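Local coordinates for protein 3,4-dihydroxybenzoate decarboxylase (PDB 5NY5) that catalyses the decarboxylation of 3,4-dihydroxybenzoate and, in reverse, the para-carboxylation of catechols, as a UbiD-family enzyme dependent on prenylated FMN, at residues A[126-132]-A[174-180]; A[117-123]-A[248-252]; A[273-278]-A[297-303]; A[143-148]-A[281-287]. All blocks are in the same frame, centred on the assembly; numbering follows the deposited sequence.

Interaction 1. Residues A[126-132]-A[174-180]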
loop_
_atom_site.group_PDB
_atom_site.type_symbol
_atom_site.label_atom_id
_atom_site.label_comp_id
_atom_site.label_asym_id
_atom_site.label_seq_id
_atom_site.Cartn_x
_atom_site.Cartn_y
_atom_site.Cartn_z
ATOM N N ASP A 126 -57.307 17.774 32.357
ATOM C CA ASP A 126 -58.512 18.228 31.676
ATOM C C ASP A 126 -58.848 17.265 30.542
ATOM O O ASP A 126 -57.965 16.923 29.746
ATOM C CB ASP A 126 -58.313 19.641 31.130
ATOM C CG ASP A 126 -59.587 20.234 30.563
ATOM O OD1 ASP A 126 -60.024 19.797 29.479
ATOM O OD2 ASP A 126 -60.145 21.153 31.199
ATOM N N PRO A 127 -60.096 16.803 30.434
ATOM C CA PRO A 127 -60.432 15.852 29.362
ATOM C C PRO A 127 -60.358 16.451 27.971
ATOM O O PRO A 127 -60.167 15.702 27.006
ATOM C CB PRO A 127 -61.861 15.420 29.711
ATOM C CG PRO A 127 -62.411 16.555 30.508
ATOM C CD PRO A 127 -61.254 17.107 31.292
ATOM N N ASP A 128 -60.502 17.766 27.832
ATOM C CA ASP A 128 -60.371 18.430 26.544
ATOM C C ASP A 128 -58.936 18.830 26.233
ATOM O O ASP A 128 -58.696 19.508 25.229
ATOM C CB ASP A 128 -61.278 19.662 26.490
ATOM C CG ASP A 128 -62.747 19.304 26.568
ATOM O OD1 ASP A 128 -63.152 18.314 25.924
ATOM O OD2 ASP A 128 -63.496 20.007 27.279
ATOM N N PHE A 129 -57.981 18.430 27.069
ATOM C CA PHE A 129 -56.582 18.732 26.808
ATOM C C PHE A 129 -56.085 17.943 25.604
ATOM O O PHE A 129 -56.395 16.760 25.442
ATOM C CB PHE A 129 -55.732 18.409 28.036
ATOM C CG PHE A 129 -54.263 18.646 27.839
ATOM C CD1 PHE A 129 -53.425 17.610 27.463
ATOM C CD2 PHE A 129 -53.720 19.902 28.035
ATOM C CE1 PHE A 129 -52.075 17.825 27.282
ATOM C CE2 PHE A 129 -52.370 20.122 27.856
ATOM C CZ PHE A 129 -51.547 19.081 27.480
ATOM N N ASP A 130 -55.308 18.611 24.755
ATOM C CA ASP A 130 -54.744 17.977 23.568
ATOM C C ASP A 130 -53.490 18.738 23.180
ATOM O O ASP A 130 -53.563 19.930 22.863
ATOM C CB ASP A 130 -55.749 17.962 22.415
ATOM C CG ASP A 130 -55.301 17.083 21.260
ATOM O OD1 ASP A 130 -54.120 16.682 21.231
ATOM O OD2 ASP A 130 -56.131 16.795 20.374
ATOM N N LEU A 131 -52.348 18.052 23.198
ATOM C CA LEU A 131 -51.088 18.702 22.859
ATOM C C LEU A 131 -51.071 19.159 21.408
ATOM O O LEU A 131 -50.396 20.139 21.074
ATOM C CB LEU A 131 -49.927 17.749 23.138
ATOM C CG LEU A 131 -48.539 18.358 23.324
ATOM C CD1 LEU A 131 -48.596 19.532 24.285
ATOM C CD2 LEU A 131 -47.570 17.299 23.822
ATOM N N ARG A 132 -51.813 18.473 20.536
ATOM C CA ARG A 132 -51.867 18.867 19.133
ATOM C C ARG A 132 -52.569 20.207 18.957
ATOM O O ARG A 132 -52.151 21.028 18.135
ATOM C CB ARG A 132 -52.565 17.789 18.304
ATOM C CG ARG A 132 -51.756 16.524 18.072
ATOM C CD ARG A 132 -51.890 15.536 19.221
ATOM N NE ARG A 132 -52.150 14.183 18.737
ATOM C CZ ARG A 132 -53.340 13.593 18.769
ATOM N NH1 ARG A 132 -54.387 14.232 19.275
ATOM N NH2 ARG A 132 -53.483 12.361 18.301
ATOM N N VAL A 174 -44.254 13.892 18.785
ATOM C CA VAL A 174 -45.606 13.897 19.329
ATOM C C VAL A 174 -46.294 12.590 18.958
ATOM O O VAL A 174 -46.385 12.234 17.778
ATOM C CB VAL A 174 -46.398 15.106 18.820
ATOM C CG1 VAL A 174 -47.831 15.047 19.311
ATOM C CG2 VAL A 174 -45.731 16.397 19.258
ATOM N N GLN A 175 -46.785 11.871 19.964
ATOM C CA GLN A 175 -47.428 10.580 19.766
ATOM C C GLN A 175 -48.924 10.617 20.034
ATOM O O GLN A 175 -49.714 10.166 19.200
ATOM C CB GLN A 175 -46.769 9.522 20.662
ATOM C CG GLN A 175 -45.272 9.369 20.448
ATOM C CD GLN A 175 -44.923 8.817 19.077
ATOM O OE1 GLN A 175 -45.776 8.274 18.375
ATOM N NE2 GLN A 175 -43.661 8.952 18.692
ATOM N N GLU A 176 -49.335 11.142 21.187
ATOM C CA GLU A 176 -50.748 11.211 21.532
ATOM C C GLU A 176 -51.112 12.611 22.003
ATOM O O GLU A 176 -50.282 13.524 21.952
ATOM C CB GLU A 176 -51.089 10.185 22.615
ATOM C CG GLU A 176 -50.684 8.760 22.285
ATOM C CD GLU A 176 -51.521 8.150 21.182
ATOM O OE1 GLU A 176 -52.594 8.703 20.864
ATOM O OE2 GLU A 176 -51.105 7.110 20.632
ATOM N N ARG A 177 -52.353 12.792 22.464
ATOM C CA ARG A 177 -52.750 14.074 23.034
ATOM C C ARG A 177 -51.977 14.400 24.303
ATOM O O ARG A 177 -51.861 15.577 24.660
ATOM C CB ARG A 177 -54.251 14.084 23.329
ATOM C CG ARG A 177 -54.742 12.851 24.067
ATOM C CD ARG A 177 -55.961 13.150 24.925
ATOM N NE ARG A 177 -55.589 13.681 26.233
ATOM C CZ ARG A 177 -56.431 13.819 27.251
ATOM N NH1 ARG A 177 -56.005 14.308 28.408
ATOM N NH2 ARG A 177 -57.700 13.464 27.115
ATOM N N ASP A 178 -51.444 13.388 24.992
ATOM C CA ASP A 178 -50.711 13.630 26.227
ATOM C C ASP A 178 -49.444 12.790 26.325
ATOM O O ASP A 178 -48.953 12.558 27.436
ATOM C CB ASP A 178 -51.604 13.364 27.443
ATOM C CG ASP A 178 -52.159 11.954 27.462
ATOM O OD1 ASP A 178 -52.059 11.254 26.434
ATOM O OD2 ASP A 178 -52.709 11.548 28.507
ATOM N N GLU A 179 -48.899 12.333 25.198
ATOM C CA GLU A 179 -47.733 11.462 25.194
ATOM C C GLU A 179 -46.722 11.926 24.156
ATOM O O GLU A 179 -47.091 12.351 23.058
ATOM C CB GLU A 179 -48.130 10.008 24.913
ATOM C CG GLU A 179 -49.064 9.412 25.952
ATOM C CD GLU A 179 -49.466 7.992 25.619
ATOM O OE1 GLU A 179 -48.906 7.428 24.656
ATOM O OE2 GLU A 179 -50.345 7.442 26.316
ATOM N N LEU A 180 -45.444 11.832 24.515
ATOM C CA LEU A 180 -44.338 12.128 23.619
ATOM C C LEU A 180 -43.315 11.006 23.700
ATOM O O LEU A 180 -43.136 10.383 24.750
ATOM C CB LEU A 180 -43.655 13.454 23.974
ATOM C CG LEU A 180 -44.482 14.736 23.981
ATOM C CD1 LEU A 180 -43.838 15.749 24.908
ATOM C CD2 LEU A 180 -44.592 15.303 22.580
#
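Three backbone carbonyls crowd the guanidinium of Arg177 without any of them making a well-formed hydrogen bond to it: Asp126 O is 3.5 Å from Arg177 NH1, Pro127 O is 3.3 Å from Arg177 NH2, and Phe129 O lies over the guanidinium face, 3.3 Å from Arg177 NE. The carbonyls are gathered by a type I turn from Asp126 to Phe129, closed by Phe129 N to Asp126 O (3.1 Å) and by an Asx turn in which Asp126 OD1 accepts from Asp128 N (2.7 Å). The one hydrogen bond between the segments is backbone, Leu131 N to Arg177 O at 2.9 Å. Residues 174-180 form the tip of the β-hairpin joining strands 165-174 and 179-182, against which the start of helix 131-134 is laid. Asp130 is the N-cap of that helix: its OD1 accepts from Arg132 N (3.0 Å) and also forms a salt bridge with Arg132 NH1 (3.1 Å). The Arg132 guanidinium thereby lies flat on the hairpin backbone, with Arg132 CZ 3.9 Å from Arg177 N. Beneath, Leu131 CD2 meets Leu180 CD2 at 3.8 Å, while Phe129 and Leu131 continue onto Val309 of strand 303-311.

Interaction 2. Residues A[117-123]-A[248-252]; sequences CQEQVFY and VQGVA
The side chain of Gln118 lies across Val248 and Val251, its NE2 3.6 Å from Val248 CG2 and 3.4 Å from Val251 CG2. This is an inter-sheet contact in the UbiD Rift-related domain: extended strand 120-123 pairs with strand 303-311 in the large antiparallel sheet, whereas Val248 belongs to strand 246-249 of a separate three-stranded mixed sheet. The segments run in the same direction without backbone hydrogen bonds, the nearest CA pairs being Val121 to Val251 at 8.4 Å and Tyr123 to Ala252 at 7.8 Å. Gln118 (chi1 m, chi2 t) donates from NE2 to Gln249 O at 3.1 Å. Cys117 SG (chi1 p) packs on Val248 CG1 (chi1 p) at 3.8 Å. After Gly250 the chain turns at Val251 (phi/psi -97/-38, chi1 t), whose N, like that of Ala252, is held by Glu266. Val251 CG1 faces Val121 CG1 at 4.2 Å, and Tyr123 (chi1 m) brings CE1 to 3.5 Å and OH to 3.2 Å from Val251 CG1, with Ala252 CB at the ring edge.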
loop_
_atom_site.group_PDB
_atom_site.type_symbol
_atom_site.label_atom_id
_atom_site.label_comp_id
_atom_site.label_asym_id
_atom_site.label_seq_id
_atom_site.Cartn_x
_atom_site.Cartn_y
_atom_site.Cartn_z
ATOM N N CYS A 117 -42.357 32.199 32.122
ATOM C CA CYS A 117 -42.734 30.943 31.489
ATOM C C CYS A 117 -44.076 30.435 31.996
ATOM O O CYS A 117 -44.800 29.767 31.255
ATOM C CB CYS A 117 -41.646 29.892 31.714
ATOM S SG CYS A 117 -41.583 29.198 33.379
ATOM N N GLN A 118 -44.444 30.764 33.234
ATOM C CA GLN A 118 -45.682 30.278 33.831
ATOM C C GLN A 118 -46.815 31.301 33.758
ATOM O O GLN A 118 -47.709 31.297 34.611
ATOM C CB GLN A 118 -45.437 29.847 35.275
ATOM C CG GLN A 118 -44.518 28.644 35.396
ATOM C CD GLN A 118 -44.352 28.163 36.820
ATOM O OE1 GLN A 118 -44.797 28.813 37.763
ATOM N NE2 GLN A 118 -43.710 27.013 36.983
ATOM N N GLU A 119 -46.804 32.176 32.748
ATOM C CA GLU A 119 -47.923 33.089 32.550
ATOM C C GLU A 119 -49.183 32.364 32.096
ATOM O O GLU A 119 -50.285 32.888 32.281
ATOM C CB GLU A 119 -47.552 34.174 31.538
ATOM C CG GLU A 119 -46.578 35.215 32.066
ATOM C CD GLU A 119 -46.010 36.094 30.967
ATOM O OE1 GLU A 119 -46.365 35.877 29.790
ATOM O OE2 GLU A 119 -45.207 36.999 31.277
ATOM N N GLN A 120 -49.042 31.185 31.494
ATOM C CA GLN A 120 -50.161 30.314 31.168
ATOM C C GLN A 120 -49.858 28.917 31.682
ATOM O O GLN A 120 -48.701 28.487 31.709
ATOM C CB GLN A 120 -50.427 30.240 29.657
ATOM C CG GLN A 120 -50.730 31.559 28.981
ATOM C CD GLN A 120 -51.003 31.388 27.498
ATOM O OE1 GLN A 120 -50.324 31.979 26.659
ATOM N NE2 GLN A 120 -51.997 30.573 27.168
ATOM N N VAL A 121 -50.904 28.204 32.086
ATOM C CA VAL A 121 -50.771 26.835 32.570
ATOM C C VAL A 121 -51.900 25.999 31.986
ATOM O O VAL A 121 -53.072 26.378 32.082
ATOM C CB VAL A 121 -50.783 26.758 34.110
ATOM C CG1 VAL A 121 -50.824 25.313 34.559
ATOM C CG2 VAL A 121 -49.560 27.449 34.688
ATOM N N PHE A 122 -51.549 24.868 31.380
ATOM C CA PHE A 122 -52.515 23.916 30.842
ATOM C C PHE A 122 -52.258 22.568 31.502
ATOM O O PHE A 122 -51.238 21.928 31.230
ATOM C CB PHE A 122 -52.401 23.807 29.322
ATOM C CG PHE A 122 -52.823 25.047 28.586
ATOM C CD1 PHE A 122 -51.966 26.127 28.470
ATOM C CD2 PHE A 122 -54.069 25.124 27.992
ATOM C CE1 PHE A 122 -52.347 27.262 27.790
ATOM C CE2 PHE A 122 -54.455 26.258 27.309
ATOM C CZ PHE A 122 -53.592 27.328 27.207
ATOM N N TYR A 123 -53.171 22.140 32.369
ATOM C CA TYR A 123 -53.039 20.843 33.017
ATOM C C TYR A 123 -53.579 19.740 32.117
ATOM O O TYR A 123 -54.585 19.920 31.424
ATOM C CB TYR A 123 -53.775 20.831 34.356
ATOM C CG TYR A 123 -53.177 21.751 35.396
ATOM C CD1 TYR A 123 -52.024 21.399 36.081
ATOM C CD2 TYR A 123 -53.773 22.968 35.696
ATOM C CE1 TYR A 123 -51.476 22.236 37.033
ATOM C CE2 TYR A 123 -53.234 23.811 36.648
ATOM C CZ TYR A 123 -52.085 23.441 37.313
ATOM O OH TYR A 123 -51.550 24.281 38.261
ATOM N N VAL A 248 -37.435 28.099 38.207
ATOM C CA VAL A 248 -38.723 28.142 38.886
ATOM C C VAL A 248 -39.164 26.714 39.170
ATOM O O VAL A 248 -38.992 25.825 38.331
ATOM C CB VAL A 248 -39.782 28.895 38.051
ATOM C CG1 VAL A 248 -39.847 28.340 36.638
ATOM C CG2 VAL A 248 -41.149 28.827 38.718
ATOM N N GLN A 249 -39.717 26.493 40.360
ATOM C CA GLN A 249 -40.223 25.174 40.710
ATOM C C GLN A 249 -41.342 24.771 39.759
ATOM O O GLN A 249 -42.129 25.609 39.308
ATOM C CB GLN A 249 -40.726 25.168 42.154
ATOM C CG GLN A 249 -41.262 23.828 42.623
ATOM C CD GLN A 249 -40.211 22.743 42.600
ATOM O OE1 GLN A 249 -39.027 23.004 42.814
ATOM N NE2 GLN A 249 -40.636 21.514 42.333
ATOM N N GLY A 250 -41.400 23.481 39.441
ATOM C CA GLY A 250 -42.442 22.988 38.566
ATOM C C GLY A 250 -43.820 23.138 39.177
ATOM O O GLY A 250 -43.991 23.300 40.387
ATOM N N VAL A 251 -44.821 23.085 38.308
ATOM C CA VAL A 251 -46.211 23.248 38.708
ATOM C C VAL A 251 -46.902 21.904 38.900
ATOM O O VAL A 251 -47.691 21.737 39.830
ATOM C CB VAL A 251 -46.953 24.122 37.674
ATOM C CG1 VAL A 251 -48.443 23.882 37.729
ATOM C CG2 VAL A 251 -46.648 25.593 37.915
ATOM N N ALA A 252 -46.597 20.925 38.047
ATOM C CA ALA A 252 -47.246 19.625 38.108
ATOM C C ALA A 252 -46.298 18.461 38.353
ATOM O O ALA A 252 -46.775 17.355 38.631
ATOM C CB ALA A 252 -48.027 19.355 36.813
#

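Interaction 3. Residues A[273-278]-A[297-303]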
loop_
_atom_site.group_PDB
_atom_site.type_symbol
_atom_site.label_atom_id
_atom_site.label_comp_id
_atom_site.label_asym_id
_atom_site.label_seq_id
_atom_site.Cartn_x
_atom_site.Cartn_y
_atom_site.Cartn_z
ATOM N N VAL A 273 -43.226 0.971 29.773
ATOM C CA VAL A 273 -43.868 1.212 28.489
ATOM C C VAL A 273 -42.817 1.612 27.464
ATOM O O VAL A 273 -41.851 2.321 27.774
ATOM C CB VAL A 273 -44.969 2.281 28.621
ATOM C CG1 VAL A 273 -44.369 3.656 28.850
ATOM C CG2 VAL A 273 -45.866 2.282 27.389
ATOM N N ARG A 274 -42.992 1.132 26.235
ATOM C CA ARG A 274 -42.119 1.475 25.125
ATOM C C ARG A 274 -42.966 1.695 23.883
ATOM O O ARG A 274 -44.040 1.108 23.732
ATOM C CB ARG A 274 -41.070 0.384 24.858
ATOM C CG ARG A 274 -40.016 0.265 25.939
ATOM C CD ARG A 274 -39.285 1.580 26.127
ATOM N NE ARG A 274 -38.769 1.717 27.485
ATOM C CZ ARG A 274 -37.508 1.490 27.830
ATOM N NH1 ARG A 274 -36.623 1.119 26.916
ATOM N NH2 ARG A 274 -37.131 1.639 29.093
ATOM N N VAL A 275 -42.470 2.551 22.995
ATOM C CA VAL A 275 -43.159 2.865 21.753
ATOM C C VAL A 275 -42.126 2.936 20.639
ATOM O O VAL A 275 -40.945 3.204 20.879
ATOM C CB VAL A 275 -43.956 4.187 21.863
ATOM C CG1 VAL A 275 -43.021 5.389 21.814
ATOM C CG2 VAL A 275 -45.008 4.270 20.777
ATOM N N ARG A 276 -42.569 2.662 19.416
ATOM C CA ARG A 276 -41.740 2.881 18.241
ATOM C C ARG A 276 -42.072 4.244 17.652
ATOM O O ARG A 276 -43.228 4.676 17.670
ATOM C CB ARG A 276 -41.926 1.776 17.198
ATOM C CG ARG A 276 -43.288 1.700 16.542
ATOM C CD ARG A 276 -43.321 0.538 15.560
ATOM N NE ARG A 276 -44.594 0.434 14.859
ATOM C CZ ARG A 276 -44.851 1.013 13.692
ATOM N NH1 ARG A 276 -43.919 1.740 13.093
ATOM N NH2 ARG A 276 -46.039 0.865 13.125
ATOM N N GLU A 277 -41.040 4.916 17.140
ATOM C CA GLU A 277 -41.146 6.339 16.828
ATOM C C GLU A 277 -42.218 6.610 15.779
ATOM O O GLU A 277 -42.993 7.566 15.908
ATOM C CB GLU A 277 -39.786 6.859 16.365
ATOM C CG GLU A 277 -39.491 8.296 16.745
ATOM C CD GLU A 277 -38.008 8.605 16.710
ATOM O OE1 GLU A 277 -37.222 7.693 16.384
ATOM O OE2 GLU A 277 -37.626 9.754 17.011
ATOM N N ASP A 278 -42.289 5.777 14.742
ATOM C CA ASP A 278 -43.198 5.991 13.623
ATOM C C ASP A 278 -44.485 5.183 13.752
ATOM O O ASP A 278 -45.035 4.734 12.740
ATOM C CB ASP A 278 -42.496 5.657 12.308
ATOM C CG ASP A 278 -42.095 4.197 12.219
ATOM O OD1 ASP A 278 -41.878 3.570 13.277
ATOM O OD2 ASP A 278 -42.003 3.674 11.089
ATOM N N ALA A 297 -36.412 5.063 12.220
ATOM C CA ALA A 297 -37.244 5.171 13.407
ATOM C C ALA A 297 -36.725 4.260 14.513
ATOM O O ALA A 297 -36.307 3.127 14.261
ATOM C CB ALA A 297 -38.692 4.819 13.073
ATOM N N ASN A 298 -36.750 4.761 15.740
ATOM C CA ASN A 298 -36.328 3.958 16.880
ATOM C C ASN A 298 -37.440 2.983 17.256
ATOM O O ASN A 298 -38.586 3.402 17.433
ATOM C CB ASN A 298 -35.978 4.853 18.065
ATOM C CG ASN A 298 -35.253 4.110 19.172
ATOM O OD1 ASN A 298 -35.649 3.014 19.569
ATOM N ND2 ASN A 298 -34.181 4.708 19.677
ATOM N N PRO A 299 -37.147 1.690 17.374
ATOM C CA PRO A 299 -38.213 0.717 17.655
ATOM C C PRO A 299 -38.693 0.738 19.099
ATOM O O PRO A 299 -39.856 0.424 19.368
ATOM C CB PRO A 299 -37.560 -0.630 17.310
ATOM C CG PRO A 299 -36.331 -0.289 16.519
ATOM C CD PRO A 299 -35.877 1.029 17.040
ATOM N N SER A 300 -37.819 1.100 20.036
ATOM C CA SER A 300 -38.143 1.080 21.463
ATOM C C SER A 300 -37.758 2.427 22.066
ATOM O O SER A 300 -36.575 2.692 22.295
ATOM C CB SER A 300 -37.427 -0.068 22.170
ATOM O OG SER A 300 -37.749 -0.108 23.550
ATOM N N LEU A 301 -38.756 3.271 22.328
ATOM C CA LEU A 301 -38.516 4.585 22.897
ATOM C C LEU A 301 -39.312 4.782 24.180
ATOM O O LEU A 301 -40.491 4.418 24.241
ATOM C CB LEU A 301 -38.885 5.695 21.903
ATOM C CG LEU A 301 -37.784 6.080 20.919
ATOM C CD1 LEU A 301 -38.228 7.229 20.030
ATOM C CD2 LEU A 301 -36.520 6.437 21.677
ATOM N N PRO A 302 -38.699 5.351 25.216
ATOM C CA PRO A 302 -39.457 5.674 26.429
ATOM C C PRO A 302 -40.450 6.796 26.172
ATOM O O PRO A 302 -40.180 7.728 25.411
ATOM C CB PRO A 302 -38.372 6.095 27.427
ATOM C CG PRO A 302 -37.226 6.516 26.582
ATOM C CD PRO A 302 -37.266 5.655 25.359
ATOM N N VAL A 303 -41.606 6.699 26.820
ATOM C CA VAL A 303 -42.720 7.614 26.603
ATOM C C VAL A 303 -42.728 8.659 27.710
ATOM O O VAL A 303 -42.580 8.324 28.891
ATOM C CB VAL A 303 -44.058 6.855 26.555
ATOM C CG1 VAL A 303 -45.229 7.821 26.621
ATOM C CG2 VAL A 303 -44.136 6.008 25.296
#
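Ala297 starts the segment with its CB against two acidic side chains, 3.4 Å from Asp278 OD1 and 4.0 Å from Glu277 CB. Asn298 is gripped twice by Glu277: Asn298 N donates to Glu277 OE1 (3.0 Å), and Glu277 N donates to Asn298 O (2.9 Å). Asn298 OD1 also accepts from Ser300 N (2.9 Å), an Asx turn that bends the chain through Pro299, whose O sits 3.3 Å from Arg276 CB. Ser300 OG touches Arg274 CG at 3.3 Å. Leu301 then forms a single antiparallel bridge with Val275, a hydrogen-bonded pair with Leu301 N to Val275 O at 2.6 Å and Val275 N to Leu301 O at 3.0 Å; Leu301 CD1 reaches Glu277 CD at 3.6 Å. After Pro302, Val303 closes the hydrophobic side, with Val303 CG2 3.7 Å from Val275 CG1 and Val303 CB 3.9 Å from Val273 CG1. The two loops of the Rift-related domain are thus joined by one bridge and the Glu277-Asn298 bonds where the chain enters strand 303-311. Val275 and Leu301 rest on Ser181 of strand 179-182, Arg274 makes a salt bridge to Glu198 of helix 189-199, and Asn298 and Leu301 pack on Phe183, a prenylated-FMN-binding residue.

Interaction 4. Residues A[143-148]-A[281-287]; sequences IDAGPF and TNTGHAM
Two threonine hydroxyls and one backbone amide carry the polar contact: Thr283 OG1 donates to Ile143 O at 2.7 Å, Thr281 OG1 to Ala145 O at 2.8 Å, and Ala145 N to Ala286 O at 3.0 Å, nearly straight. Both threonines have chi1 p and point toward 143-148. They are set on the same side by a turn with positive phi at Asn282 (59/31) and Gly284 (68/-8), after which His285 (-116/162) and Met287 (-160/156) are extended but Ala286 (-104/-69) kinks the strand between them. The closest CA pairs are Ala145 with Ala286 (4.6 Å), Asp144 with Met287 (5.2 Å) and Ile143 with Thr283 (5.6 Å). The contact ties the loop entering strand 148-157 of the large antiparallel sheet to the first strand of the small hairpin 285-288/294-296. Gly146 is fully extended at phi/psi 162/-179, and Asp144 turns its carboxylate back to Asn140 N. Ala145 CB sits 3.3 Å from His285 O. At the outer end Ile143 (chi1 p, chi2 t) places CD1 3.6 Å from His285 ND1, and also packs on Pro477 of a neighbouring subunit. At the inner end selenomethionine Met287 (chi1 -134°, chi2 t) covers the Phe148 ring (chi1 -99°) in a Met-aromatic contact: Met287 SE and CG each lie 4.0 Å from the Phe148 ring centroid, over one face. Both residues border Arg171, which binds prenylated FMN.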
loop_
_atom_site.group_PDB
_atom_site.type_symbol
_atom_site.label_atom_id
_atom_site.label_comp_id
_atom_site.label_asym_id
_atom_site.label_seq_id
_atom_site.Cartn_x
_atom_site.Cartn_y
_atom_site.Cartn_z
ATOM N N ILE A 143 -41.800 12.467 5.286
ATOM C CA ILE A 143 -41.548 11.094 5.714
ATOM C C ILE A 143 -41.081 11.020 7.166
ATOM O O ILE A 143 -40.567 9.979 7.594
ATOM C CB ILE A 143 -40.539 10.396 4.789
ATOM C CG1 ILE A 143 -39.153 11.016 4.946
ATOM C CG2 ILE A 143 -41.002 10.467 3.342
ATOM C CD1 ILE A 143 -38.068 10.282 4.194
ATOM N N ASP A 144 -41.243 12.095 7.932
ATOM C CA ASP A 144 -40.875 12.069 9.338
ATOM C C ASP A 144 -41.813 11.157 10.122
ATOM O O ASP A 144 -42.938 10.869 9.706
ATOM C CB ASP A 144 -40.905 13.480 9.926
ATOM C CG ASP A 144 -39.727 14.323 9.484
ATOM O OD1 ASP A 144 -38.999 13.900 8.560
ATOM O OD2 ASP A 144 -39.528 15.414 10.059
ATOM N N ALA A 145 -41.334 10.700 11.280
ATOM C CA ALA A 145 -42.142 9.833 12.127
ATOM C C ALA A 145 -43.364 10.547 12.685
ATOM O O ALA A 145 -44.334 9.886 13.065
ATOM C CB ALA A 145 -41.299 9.281 13.274
ATOM N N GLY A 146 -43.334 11.874 12.739
ATOM C CA GLY A 146 -44.415 12.656 13.283
ATOM C C GLY A 146 -43.924 14.044 13.621
ATOM O O GLY A 146 -42.756 14.378 13.397
ATOM N N PRO A 147 -44.805 14.889 14.148
ATOM C CA PRO A 147 -44.372 16.223 14.582
ATOM C C PRO A 147 -43.284 16.123 15.639
ATOM O O PRO A 147 -43.315 15.254 16.509
ATOM C CB PRO A 147 -45.655 16.855 15.135
ATOM C CG PRO A 147 -46.622 15.725 15.304
ATOM C CD PRO A 147 -46.257 14.704 14.284
ATOM N N PHE A 148 -42.310 17.025 15.548
ATOM C CA PHE A 148 -41.100 16.961 16.354
ATOM C C PHE A 148 -40.836 18.290 17.044
ATOM O O PHE A 148 -41.014 19.356 16.448
ATOM C CB PHE A 148 -39.877 16.603 15.492
ATOM C CG PHE A 148 -39.486 15.155 15.547
ATOM C CD1 PHE A 148 -38.733 14.669 16.599
ATOM C CD2 PHE A 148 -39.847 14.286 14.531
ATOM C CE1 PHE A 148 -38.362 13.339 16.649
ATOM C CE2 PHE A 148 -39.480 12.955 14.572
ATOM C CZ PHE A 148 -38.737 12.481 15.634
ATOM N N THR A 281 -47.239 6.842 11.719
ATOM C CA THR A 281 -46.945 7.173 10.332
ATOM C C THR A 281 -46.392 6.011 9.525
ATOM O O THR A 281 -46.656 5.937 8.324
ATOM C CB THR A 281 -45.951 8.337 10.263
ATOM O OG1 THR A 281 -44.800 8.029 11.056
ATOM C CG2 THR A 281 -46.594 9.613 10.781
ATOM N N ASN A 282 -45.625 5.116 10.152
ATOM C CA ASN A 282 -45.074 3.928 9.497
ATOM C C ASN A 282 -44.200 4.285 8.299
ATOM O O ASN A 282 -44.115 3.525 7.331
ATOM C CB ASN A 282 -46.183 2.960 9.074
ATOM C CG ASN A 282 -46.972 2.428 10.252
ATOM O OD1 ASN A 282 -46.450 2.306 11.359
ATOM N ND2 ASN A 282 -48.238 2.106 10.018
ATOM N N THR A 283 -43.539 5.439 8.348
ATOM C CA THR A 283 -42.610 5.815 7.291
ATOM C C THR A 283 -41.257 5.134 7.431
ATOM O O THR A 283 -40.385 5.349 6.583
ATOM C CB THR A 283 -42.411 7.334 7.264
ATOM O OG1 THR A 283 -41.860 7.772 8.511
ATOM C CG2 THR A 283 -43.731 8.045 7.021
ATOM N N GLY A 284 -41.058 4.327 8.473
ATOM C CA GLY A 284 -39.781 3.697 8.726
ATOM C C GLY A 284 -38.669 4.638 9.123
ATOM O O GLY A 284 -37.594 4.167 9.510
ATOM N N HIS A 285 -38.885 5.947 9.049
ATOM C CA HIS A 285 -37.869 6.933 9.366
ATOM C C HIS A 285 -38.290 7.752 10.575
ATOM O O HIS A 285 -39.463 7.790 10.955
ATOM C CB HIS A 285 -37.610 7.865 8.177
ATOM C CG HIS A 285 -37.154 7.154 6.944
ATOM N ND1 HIS A 285 -37.919 7.084 5.800
ATOM C CD2 HIS A 285 -36.014 6.475 6.678
ATOM C CE1 HIS A 285 -37.266 6.398 4.879
ATOM N NE2 HIS A 285 -36.109 6.015 5.388
ATOM N N ALA A 286 -37.307 8.414 11.179
ATOM C CA ALA A 286 -37.562 9.301 12.304
ATOM C C ALA A 286 -37.492 10.752 11.855
ATOM O O ALA A 286 -38.511 11.445 11.792
ATOM C CB ALA A 286 -36.560 9.044 13.430
HETATM N N MSE A 287 -36.291 11.205 11.520
HETATM C CA MSE A 287 -36.047 12.606 11.230
HETATM C C MSE A 287 -34.773 12.765 10.413
HETATM O O MSE A 287 -33.903 11.899 10.453
HETATM C CB MSE A 287 -35.925 13.390 12.533
HETATM C CG MSE A 287 -36.702 14.682 12.584
HETATM SE SE MSE A 287 -36.040 15.792 14.030
HETATM C CE MSE A 287 -34.681 16.792 13.061
#

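In the fold
Interactions 1, 3 and 4 form a continuous patch of the Rift-related domain. Interactions 3 and 4 are closest, centres 12 Å apart and segments crossing along the chain: Asp278 OD2 is 2.9 Å from Gly284 N, and Glu277 OE2 packs 3.3 Å from Phe148 CZ. Interaction 1 joins both, through Gln175 NE2 to Glu277 O (3.2 Å) and Val174 N to Pro147 O (2.8 Å). It is nested within the chain loop closed by interaction 2, which it touches where Phe129 CD2 meets Tyr123 O (3.5 Å). The side chains of Glu277 and Met287 lie about 4 Å from that of cofactor-binding Arg171, that of Asn298 about 3 Å from that of Phe183; interaction 2 lies away from the site.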